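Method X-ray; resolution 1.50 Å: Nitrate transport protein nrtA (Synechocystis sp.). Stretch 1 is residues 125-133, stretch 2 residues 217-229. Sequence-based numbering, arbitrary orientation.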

# COMPACT_ATOMS: atom_id res chain seq x y z
N GLY A 125 -1.67 0.52 -8.25
CA GLY A 125 -2.77 -0.38 -8.01
C GLY A 125 -3.81 -0.16 -6.98
O GLY A 125 -4.44 -1.16 -6.57
N GLN A 126 -4.02 1.08 -6.57
CA GLN A 126 -5.07 1.37 -5.62
C GLN A 126 -6.10 2.16 -6.43
O GLN A 126 -5.86 2.51 -7.59
CB GLN A 126 -4.53 2.17 -4.42
CG GLN A 126 -3.13 1.70 -3.94
CD GLN A 126 -3.07 0.23 -3.52
OE1 GLN A 126 -2.43 -0.63 -4.20
NE2 GLN A 126 -3.74 -0.10 -2.45
N GLY A 127 -7.25 2.43 -5.86
CA GLY A 127 -8.24 3.16 -6.64
C GLY A 127 -9.02 4.18 -5.84
O GLY A 127 -9.22 4.00 -4.64
N ILE A 128 -9.45 5.25 -6.51
CA ILE A 128 -10.30 6.25 -5.88
C ILE A 128 -11.65 6.12 -6.57
O ILE A 128 -11.74 6.25 -7.81
CB ILE A 128 -9.72 7.68 -6.05
CG1 ILE A 128 -8.42 7.76 -5.24
CG2 ILE A 128 -10.74 8.72 -5.60
CD1 ILE A 128 -7.69 9.10 -5.33
N GLN A 129 -12.68 5.86 -5.77
CA GLN A 129 -14.02 5.66 -6.24
C GLN A 129 -14.96 6.73 -5.75
O GLN A 129 -14.71 7.40 -4.75
CB GLN A 129 -14.57 4.30 -5.78
CG GLN A 129 -13.87 3.11 -6.43
CD GLN A 129 -12.41 2.98 -6.04
OE1 GLN A 129 -12.06 2.87 -4.84
NE2 GLN A 129 -11.54 2.99 -7.03
N LEU A 130 -16.07 6.86 -6.46
CA LEU A 130 -17.13 7.82 -6.10
C LEU A 130 -18.47 7.08 -6.07
O LEU A 130 -18.67 6.12 -6.81
CB LEU A 130 -17.23 8.93 -7.15
CG LEU A 130 -16.15 9.97 -6.96
CD1 LEU A 130 -15.93 10.75 -8.28
CD2 LEU A 130 -16.51 10.91 -5.81
N GLY A 131 -19.37 7.53 -5.20
CA GLY A 131 -20.69 6.92 -5.18
C GLY A 131 -21.46 7.26 -6.46
O GLY A 131 -21.09 8.18 -7.21
N ASN A 132 -22.53 6.52 -6.72
CA ASN A 132 -23.33 6.74 -7.92
C ASN A 132 -23.94 8.12 -8.02
O ASN A 132 -24.31 8.57 -9.13
CB ASN A 132 -24.45 5.71 -8.02
CG ASN A 132 -23.93 4.34 -8.26
OD1 ASN A 132 -22.91 4.17 -8.92
ND2 ASN A 132 -24.64 3.33 -7.75
N ASN A 133 -24.05 8.83 -6.90
CA ASN A 133 -24.61 10.18 -6.96
C ASN A 133 -23.71 11.14 -7.74
O ASN A 133 -24.12 12.26 -8.04
CB ASN A 133 -24.84 10.74 -5.56
CG ASN A 133 -25.99 10.07 -4.86
OD1 ASN A 133 -26.87 9.51 -5.51
ND2 ASN A 133 -26.00 10.13 -3.54
N GLN A 217 -14.44 -4.46 -7.69
CA GLN A 217 -15.65 -5.04 -7.18
C GLN A 217 -16.73 -3.96 -7.11
O GLN A 217 -17.90 -4.22 -7.34
CB GLN A 217 -15.42 -5.64 -5.80
CG GLN A 217 -16.73 -6.19 -5.22
CD GLN A 217 -16.55 -6.97 -3.95
OE1 GLN A 217 -16.75 -6.45 -2.85
NE2 GLN A 217 -16.13 -8.23 -4.09
N THR A 218 -16.33 -2.74 -6.78
CA THR A 218 -17.28 -1.63 -6.71
C THR A 218 -17.97 -1.44 -8.06
O THR A 218 -19.21 -1.27 -8.12
CB THR A 218 -16.54 -0.33 -6.35
OG1 THR A 218 -15.98 -0.43 -5.02
CG2 THR A 218 -17.48 0.85 -6.37
N VAL A 219 -17.15 -1.45 -9.12
CA VAL A 219 -17.65 -1.30 -10.49
C VAL A 219 -18.54 -2.48 -10.88
O VAL A 219 -19.68 -2.30 -11.36
CB VAL A 219 -16.46 -1.18 -11.47
CG1 VAL A 219 -16.95 -1.31 -12.93
CG2 VAL A 219 -15.76 0.17 -11.29
N ASN A 220 -18.06 -3.69 -10.64
CA ASN A 220 -18.84 -4.84 -11.03
C ASN A 220 -20.15 -4.99 -10.28
O ASN A 220 -21.11 -5.50 -10.86
CB ASN A 220 -18.00 -6.14 -10.91
CG ASN A 220 -16.92 -6.25 -11.99
OD1 ASN A 220 -16.99 -5.59 -13.00
ND2 ASN A 220 -15.92 -7.11 -11.77
N GLN A 221 -20.19 -4.55 -9.03
CA GLN A 221 -21.44 -4.62 -8.29
C GLN A 221 -22.36 -3.44 -8.61
O GLN A 221 -23.52 -3.42 -8.20
CB GLN A 221 -21.16 -4.71 -6.77
CG GLN A 221 -20.57 -6.06 -6.40
CD GLN A 221 -20.52 -6.35 -4.91
OE1 GLN A 221 -19.87 -7.31 -4.48
NE2 GLN A 221 -21.21 -5.56 -4.12
N GLY A 222 -21.83 -2.45 -9.34
CA GLY A 222 -22.61 -1.29 -9.71
C GLY A 222 -22.94 -0.36 -8.57
O GLY A 222 -23.95 0.35 -8.63
N VAL A 223 -22.11 -0.34 -7.54
CA VAL A 223 -22.40 0.50 -6.38
C VAL A 223 -21.56 1.75 -6.32
O VAL A 223 -21.59 2.48 -5.32
CB VAL A 223 -22.27 -0.29 -5.05
CG1 VAL A 223 -23.28 -1.44 -5.06
CG2 VAL A 223 -20.85 -0.84 -4.88
N GLY A 224 -20.86 2.02 -7.41
CA GLY A 224 -20.04 3.22 -7.50
C GLY A 224 -19.25 3.15 -8.79
O GLY A 224 -19.39 2.19 -9.54
N TYR A 225 -18.48 4.20 -9.10
CA TYR A 225 -17.61 4.16 -10.27
C TYR A 225 -16.21 4.63 -9.86
O TYR A 225 -16.02 5.16 -8.77
CB TYR A 225 -18.16 5.01 -11.43
CG TYR A 225 -18.08 6.51 -11.29
CD1 TYR A 225 -17.06 7.23 -11.91
CD2 TYR A 225 -19.07 7.22 -10.60
CE1 TYR A 225 -17.02 8.61 -11.86
CE2 TYR A 225 -19.05 8.61 -10.54
CZ TYR A 225 -18.03 9.30 -11.18
OH TYR A 225 -18.01 10.68 -11.18
N GLN A 226 -15.24 4.38 -10.72
CA GLN A 226 -13.86 4.72 -10.41
C GLN A 226 -13.40 5.97 -11.10
O GLN A 226 -13.56 6.10 -12.31
CB GLN A 226 -12.94 3.53 -10.77
CG GLN A 226 -11.46 3.77 -10.41
CD GLN A 226 -10.66 2.49 -10.19
OE1 GLN A 226 -9.46 2.53 -9.88
NE2 GLN A 226 -11.31 1.36 -10.34
N ALA A 227 -12.83 6.88 -10.32
CA ALA A 227 -12.31 8.15 -10.84
C ALA A 227 -10.92 7.94 -11.45
O ALA A 227 -10.61 8.47 -12.52
CB ALA A 227 -12.25 9.18 -9.70
N LEU A 228 -10.10 7.12 -10.80
CA LEU A 228 -8.75 6.86 -11.28
C LEU A 228 -8.16 5.68 -10.52
O LEU A 228 -8.68 5.29 -9.46
CB LEU A 228 -7.84 8.09 -11.02
CG LEU A 228 -7.73 8.46 -9.53
CD1 LEU A 228 -6.50 7.81 -8.91
CD2 LEU A 228 -7.65 9.99 -9.39
N THR A 229 -7.11 5.12 -11.12
CA THR A 229 -6.29 4.09 -10.49
C THR A 229 -5.04 4.89 -10.10
O THR A 229 -4.59 5.79 -10.82
CB THR A 229 -6.04 2.89 -11.43
OG1 THR A 229 -5.32 1.89 -10.71
CG2 THR A 229 -5.26 3.32 -12.69
O HOH W 1 -2.63 2.04 -10.51
O HOH W 2 -23.37 4.54 -4.71

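What fills the apolar centre of the contact? Ile 128, Leu 130, Tyr 225 and Leu 228 point their side chains to the same face of the sheet, and Ala 227, at a corner in the chain, adds its methyl group to theirs. Leu 130 lies over one face of the Tyr 225 ring, with CB 4.3 Å from the ring centroid and 27° off its normal, so that C–H bonds meet the pi cloud. Its CD1 also approaches Tyr 225 CZ (3.9 Å) and Ala 227 CB (4.2 Å). Farther along, Ile 128 CD1 meets Leu 228 CD1 at 4.0 Å, while Ile 128 CG2 is 4.4 Å from Ala 227 CB. These are van der Waals distances, and burying such groups together keeps them from water.

How does the backbone hold these side chains in register? The two strands run antiparallel, and four hydrogen bonds join them. Leu 130 and Tyr 225 form a reciprocal pair: Leu 130 N donates to Tyr 225 O at 2.9 Å, and Tyr 225 N donates to Leu 130 O at 3.0 Å. Around Ile 128 the pattern changes. Its N donates to Leu 228 O (3.0 Å), but its O accepts from Ala 227 N (2.8 Å), because the register shifts by one residue between Ile 128 and Gln 129. This beta bulge accommodates Ala 227, so that Gln 129 pairs with Gln 226 and Ile 128 with Leu 228. Between the bonded pairs the chains draw closer, and CA-H...O contacts appear, as from Gln 129 CA to Tyr 225 O at 3.3 Å.

What occupies the other face of the sheet? Gln 129, Gln 226 and Thr 229 point their side chains there, giving it a more polar character. The methylene groups of Gln 129 still make an apolar contribution: its CG reaches to 4.3 Å from Thr 218 CG2, linking the strand to the helix. Gly 127 belongs to this face but has no side chain. A CB there would lie only 2.5 Å from Gln 129 NE2, so the bare backbone leaves space for the neighbouring glutamine.

How does the contact finish at its polar ends? Beyond Leu 130 the backbones pass close together, with Leu 130 O 3.3 Å from Gly 224 CA; a CB on Gly 224 would come within 2.8 Å of that same Leu 130 O, a clash that glycine avoids. Asn 132 then reaches across with its side chain, its ND2 donating to Gly 222 O at 3.2 Å. Gly 222 ends the helix in a Schellman motif, so this amide ties the first stretch to the turn after the helix. A water bridges nearby, accepting from Asn 132 N (2.9 Å) and donating to Val 223 O (2.8 Å). At the far end another water accepts from Gly 125 N (2.9 Å) and hydrogen-bonds to Thr 229 OG1 (2.7 Å).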